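Local coordinates for protein aminofutalosine deaminase (Helicobacter pylori, PDB 7LKK) that deaminates aminofutalosine in the menaquinone pathway, as a metal-dependent hydrolase of the amidohydrolase family, at residues A[158-169]-A[192-203]. Sequence-based numbering, arbitrary orientation.
Sequences EFLGSSYSLEKL and AVHAPYSVQKDM. With MCF ((8R)-3-(5-S-methyl-5-thio-beta-D-ribofuranosyl)-3,6,7,8-tetrahydroimidazo[4,5-d][1,3]diazepin-8-ol), chain J.
Glu158 and His194 both place CG anti to the backbone N (chi1 174° and 178°), which brings the carboxylate up to the edge of the imidazole, both beside the inhibitor MCF. Glu158 OE2 lies at the ring edge, 3.3 Å from His194 CD2, with the two planes 78° apart. Leu160 CD1 covers one face of the imidazole in a CH-pi contact. His194 ND1 and Ser198 OG share a short hydrogen bond of 2.5 Å, which helps fix the rotation of the ring. The backbones pair as neighbouring parallel strands of the TIM-barrel fold. Phe159 N donates to Ala192 O, and His194 N donates to Phe159 O. Beyond the strands the loops stay joined: Gly161 N donates to Ser198 O, and Gln200 N to Gly161 O at 2.8 Å.

Met203 fills the outer end of the contact. Bends at chi2 and chi3 bring its CE to the edge of the Phe159 ring, 3.4 Å from CZ. Its SD sits obliquely to the Tyr164 ring, a Met-aromatic contact, and takes a weak hydrogen bond from Ser165 N. Leu169 CG packs on the same sulfur. Gln200 caps the helix that holds Met203, its OE1 accepting from Met203 N, while its NE2 donates to Asp202 OD2. Val207 and Phe172 extend the apolar packing around Phe159.

At the pocket end, Glu158 OE1 accepts from the ribosyl hydroxyl O2S of MCF at 2.5 Å and also bonds Asn138. His194 NE2 donates a weak hydrogen bond to MCF N4, 3.4 Å away. A water bridges Glu158 OE2 and Val193 O. The chemistry divides in two: Met203, its single sulfur between Tyr164, Ser165 and Leu169, joins the helix starts, while Glu158 holds the ribosyl hydroxyl and His194, weakly, the diazepine nitrogen.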
loop_
_atom_site.group_PDB
_atom_site.type_symbol
_atom_site.label_atom_id
_atom_site.label_comp_id
_atom_site.label_asym_id
_atom_site.label_seq_id
_atom_site.Cartn_x
_atom_site.Cartn_y
_atom_site.Cartn_z
ATOM N N GLU A 158 -19.009 8.882 20.743
ATOM C CA GLU A 158 -19.372 9.666 19.572
ATOM C C GLU A 158 -20.883 9.829 19.492
ATOM O O GLU A 158 -21.625 8.841 19.541
ATOM C CB GLU A 158 -18.850 9.003 18.299
ATOM C CG GLU A 158 -19.305 9.673 17.022
ATOM C CD GLU A 158 -18.791 8.960 15.791
ATOM O OE1 GLU A 158 -19.271 7.843 15.509
ATOM O OE2 GLU A 158 -17.902 9.514 15.110
ATOM N N PHE A 159 -21.331 11.072 19.348
ATOM C CA PHE A 159 -22.752 11.378 19.296
ATOM C C PHE A 159 -23.237 11.410 17.853
ATOM O O PHE A 159 -22.587 11.995 16.981
ATOM C CB PHE A 159 -23.041 12.714 19.981
ATOM C CG PHE A 159 -24.489 13.089 19.970
ATOM C CD1 PHE A 159 -25.354 12.571 20.916
ATOM C CD2 PHE A 159 -24.991 13.946 19.005
ATOM C CE1 PHE A 159 -26.692 12.904 20.907
ATOM C CE2 PHE A 159 -26.328 14.281 18.988
ATOM C CZ PHE A 159 -27.178 13.759 19.941
ATOM N N LEU A 160 -24.383 10.778 17.612
ATOM C CA LEU A 160 -25.077 10.810 16.332
ATOM C C LEU A 160 -26.490 11.332 16.552
ATOM O O LEU A 160 -27.157 10.935 17.511
ATOM C CB LEU A 160 -25.143 9.413 15.689
ATOM C CG LEU A 160 -23.952 8.822 14.926
ATOM C CD1 LEU A 160 -23.789 9.520 13.587
ATOM C CD2 LEU A 160 -22.660 8.863 15.723
ATOM N N GLY A 161 -26.947 12.220 15.672
ATOM C CA GLY A 161 -28.308 12.718 15.783
ATOM C C GLY A 161 -28.585 14.008 15.038
ATOM O O GLY A 161 -28.106 15.075 15.433
ATOM N N SER A 162 -29.374 13.929 13.967
ATOM C CA SER A 162 -29.662 15.080 13.120
ATOM C C SER A 162 -30.973 15.773 13.470
ATOM O O SER A 162 -31.332 16.754 12.813
ATOM C CB SER A 162 -29.681 14.655 11.649
ATOM O OG SER A 162 -30.253 13.367 11.505
ATOM N N SER A 163 -31.691 15.295 14.482
ATOM C CA SER A 163 -32.930 15.918 14.928
ATOM C C SER A 163 -32.876 16.083 16.438
ATOM O O SER A 163 -32.640 15.110 17.162
ATOM C CB SER A 163 -34.150 15.087 14.514
ATOM O OG SER A 163 -34.302 13.950 15.344
ATOM N N TYR A 164 -33.087 17.312 16.905
ATOM C CA TYR A 164 -32.908 17.622 18.319
ATOM C C TYR A 164 -33.891 16.842 19.185
ATOM O O TYR A 164 -35.090 16.787 18.898
ATOM C CB TYR A 164 -33.077 19.121 18.559
ATOM C CG TYR A 164 -32.808 19.533 19.990
ATOM C CD1 TYR A 164 -33.828 19.552 20.933
ATOM C CD2 TYR A 164 -31.533 19.893 20.398
ATOM C CE1 TYR A 164 -33.583 19.920 22.241
ATOM C CE2 TYR A 164 -31.279 20.264 21.704
ATOM C CZ TYR A 164 -32.308 20.276 22.621
ATOM O OH TYR A 164 -32.062 20.643 23.923
ATOM N N SER A 165 -33.373 16.244 20.255
ATOM C CA SER A 165 -34.193 15.524 21.223
ATOM C C SER A 165 -33.525 15.632 22.584
ATOM O O SER A 165 -32.404 15.144 22.761
ATOM C CB SER A 165 -34.367 14.057 20.818
ATOM O OG SER A 165 -34.689 13.253 21.938
ATOM N N LEU A 166 -34.204 16.273 23.539
ATOM C CA LEU A 166 -33.661 16.366 24.890
ATOM C C LEU A 166 -33.530 14.993 25.537
ATOM O O LEU A 166 -32.616 14.770 26.339
ATOM C CB LEU A 166 -34.536 17.279 25.751
ATOM C CG LEU A 166 -34.013 17.624 27.149
ATOM C CD1 LEU A 166 -32.599 18.185 27.083
ATOM C CD2 LEU A 166 -34.949 18.596 27.851
ATOM N N GLU A 167 -34.432 14.066 25.207
ATOM C CA GLU A 167 -34.311 12.706 25.723
ATOM C C GLU A 167 -33.045 12.037 25.202
ATOM O O GLU A 167 -32.346 11.343 25.950
ATOM C CB GLU A 167 -35.547 11.887 25.355
ATOM C CG GLU A 167 -36.758 12.165 26.238
ATOM C CD GLU A 167 -37.759 11.024 26.236
ATOM O OE1 GLU A 167 -37.892 10.351 25.194
ATOM O OE2 GLU A 167 -38.412 10.801 27.278
ATOM N N LYS A 168 -32.733 12.234 23.918
ATOM C CA LYS A 168 -31.529 11.636 23.355
ATOM C C LYS A 168 -30.277 12.251 23.967
ATOM O O LYS A 168 -29.270 11.561 24.160
ATOM C CB LYS A 168 -31.523 11.798 21.833
ATOM C CG LYS A 168 -32.505 10.895 21.097
ATOM C CD LYS A 168 -32.391 9.448 21.552
ATOM C CE LYS A 168 -33.685 8.963 22.194
ATOM N NZ LYS A 168 -33.793 7.478 22.179
ATOM N N LEU A 169 -30.321 13.550 24.272
ATOM C CA LEU A 169 -29.213 14.197 24.966
ATOM C C LEU A 169 -29.004 13.584 26.344
ATOM O O LEU A 169 -27.872 13.287 26.744
ATOM C CB LEU A 169 -29.468 15.698 25.087
ATOM C CG LEU A 169 -29.098 16.582 23.899
ATOM C CD1 LEU A 169 -29.452 18.032 24.193
ATOM C CD2 LEU A 169 -27.619 16.441 23.565
ATOM N N ALA A 192 -17.138 12.858 21.113
ATOM C CA ALA A 192 -17.005 13.099 19.685
ATOM C C ALA A 192 -18.331 13.548 19.094
ATOM O O ALA A 192 -19.395 13.046 19.466
ATOM C CB ALA A 192 -16.509 11.845 18.952
ATOM N N VAL A 193 -18.249 14.508 18.177
ATOM C CA VAL A 193 -19.349 14.876 17.297
ATOM C C VAL A 193 -19.085 14.209 15.958
ATOM O O VAL A 193 -18.002 14.373 15.386
ATOM C CB VAL A 193 -19.450 16.404 17.141
ATOM C CG1 VAL A 193 -20.583 16.770 16.194
ATOM C CG2 VAL A 193 -19.627 17.074 18.502
ATOM N N HIS A 194 -20.054 13.437 15.461
ATOM C CA HIS A 194 -19.773 12.584 14.309
ATOM C C HIS A 194 -19.341 13.403 13.097
ATOM O O HIS A 194 -18.219 13.256 12.603
ATOM C CB HIS A 194 -20.978 11.718 13.954
ATOM C CG HIS A 194 -20.748 10.872 12.742
ATOM N ND1 HIS A 194 -21.271 11.182 11.506
ATOM C CD2 HIS A 194 -20.009 9.751 12.567
ATOM C CE1 HIS A 194 -20.883 10.277 10.626
ATOM N NE2 HIS A 194 -20.116 9.398 11.244
ATOM N N ALA A 195 -20.218 14.264 12.598
ATOM C CA ALA A 195 -19.965 14.950 11.335
ATOM C C ALA A 195 -20.948 16.109 11.206
ATOM O O ALA A 195 -21.970 16.140 11.897
ATOM C CB ALA A 195 -20.104 13.988 10.144
ATOM N N PRO A 196 -20.647 17.077 10.332
ATOM C CA PRO A 196 -21.603 18.173 10.101
ATOM C C PRO A 196 -22.939 17.721 9.535
ATOM O O PRO A 196 -23.956 18.375 9.795
ATOM C CB PRO A 196 -20.856 19.083 9.116
ATOM C CG PRO A 196 -19.412 18.786 9.344
ATOM C CD PRO A 196 -19.348 17.329 9.684
ATOM N N TYR A 197 -22.978 16.632 8.765
ATOM C CA TYR A 197 -24.220 16.191 8.142
ATOM C C TYR A 197 -25.069 15.312 9.051
ATOM O O TYR A 197 -26.226 15.036 8.711
ATOM C CB TYR A 197 -23.928 15.428 6.840
ATOM C CG TYR A 197 -22.967 14.269 6.998
ATOM C CD1 TYR A 197 -23.384 13.059 7.540
ATOM C CD2 TYR A 197 -21.641 14.386 6.602
ATOM C CE1 TYR A 197 -22.506 12.001 7.688
ATOM C CE2 TYR A 197 -20.756 13.333 6.743
ATOM C CZ TYR A 197 -21.193 12.145 7.287
ATOM O OH TYR A 197 -20.317 11.096 7.433
ATOM N N SER A 198 -24.533 14.866 10.186
ATOM C CA SER A 198 -25.209 13.882 11.016
ATOM C C SER A 198 -25.564 14.369 12.413
ATOM O O SER A 198 -26.257 13.643 13.135
ATOM C CB SER A 198 -24.352 12.613 11.144
ATOM O OG SER A 198 -23.115 12.901 11.771
ATOM N N VAL A 199 -25.116 15.555 12.824
ATOM C CA VAL A 199 -25.371 16.060 14.171
ATOM C C VAL A 199 -26.002 17.441 14.065
ATOM O O VAL A 199 -25.395 18.365 13.511
ATOM C CB VAL A 199 -24.095 16.117 15.027
ATOM C CG1 VAL A 199 -24.410 16.714 16.387
ATOM C CG2 VAL A 199 -23.501 14.728 15.185
ATOM N N GLN A 200 -27.220 17.576 14.587
ATOM C CA GLN A 200 -27.883 18.871 14.638
ATOM C C GLN A 200 -27.083 19.836 15.511
ATOM O O GLN A 200 -26.410 19.433 16.464
ATOM C CB GLN A 200 -29.311 18.705 15.167
ATOM C CG GLN A 200 -30.188 19.937 15.029
ATOM C CD GLN A 200 -30.123 20.822 16.253
ATOM O OE1 GLN A 200 -29.808 20.359 17.348
ATOM N NE2 GLN A 200 -30.408 22.107 16.073
ATOM N N LYS A 201 -27.156 21.125 15.167
ATOM C CA LYS A 201 -26.238 22.109 15.738
ATOM C C LYS A 201 -26.364 22.191 17.256
ATOM O O LYS A 201 -25.360 22.158 17.977
ATOM C CB LYS A 201 -26.481 23.480 15.106
ATOM C CG LYS A 201 -25.523 24.565 15.588
ATOM C CD LYS A 201 -25.618 25.808 14.718
ATOM C CE LYS A 201 -24.453 26.759 14.971
ATOM N NZ LYS A 201 -24.057 26.795 16.404
ATOM N N ASP A 202 -27.592 22.307 17.764
ATOM C CA ASP A 202 -27.760 22.461 19.205
ATOM C C ASP A 202 -27.409 21.183 19.957
ATOM O O ASP A 202 -26.994 21.244 21.119
ATOM C CB ASP A 202 -29.188 22.905 19.513
ATOM C CG ASP A 202 -29.507 24.256 18.910
ATOM O OD1 ASP A 202 -29.106 25.281 19.501
ATOM O OD2 ASP A 202 -30.132 24.291 17.830
ATOM N N MET A 203 -27.544 20.025 19.309
ATOM C CA MET A 203 -27.051 18.789 19.908
ATOM C C MET A 203 -25.530 18.798 20.001
ATOM O O MET A 203 -24.962 18.375 21.014
ATOM C CB MET A 203 -27.536 17.584 19.101
ATOM C CG MET A 203 -29.044 17.547 18.904
ATOM S SD MET A 203 -29.892 16.806 20.309
ATOM C CE MET A 203 -30.248 15.171 19.681
HETATM O O8 MCF J . -14.464 7.778 9.948
HETATM C C8 MCF J . -14.867 6.693 9.153
HETATM C C7 MCF J . -15.514 7.131 7.844
HETATM N N6 MCF J . -16.217 8.379 8.011
HETATM C C5 MCF J . -17.147 8.530 9.107
HETATM N N4 MCF J . -17.454 7.522 10.116
HETATM C C10 MCF J . -17.014 6.124 10.348
HETATM C C9 MCF J . -15.772 5.701 9.914
HETATM N N1 MCF J . -15.640 4.428 10.258
HETATM C C2 MCF J . -16.733 4.028 10.906
HETATM N N3 MCF J . -17.564 5.073 10.967
HETATM C C1S MCF J . -18.911 5.002 11.613
HETATM C C2S MCF J . -19.255 6.233 12.484
HETATM O O2S MCF J . -18.734 6.097 13.736
HETATM O O4S MCF J . -19.825 4.991 10.717
HETATM C C4S MCF J . -21.149 5.605 11.420
HETATM C C3S MCF J . -20.777 6.178 12.529
HETATM O O3S MCF J . -21.221 5.338 13.699
HETATM C C5S MCF J . -21.790 6.618 10.487
HETATM S S5S MCF J . -23.584 6.650 10.764
HETATM C C6S MCF J . -24.261 8.202 10.107
HETATM O O HOH W 1 -16.357 11.664 15.376
HETATM O O HOH W 2 -27.757 11.614 11.872
#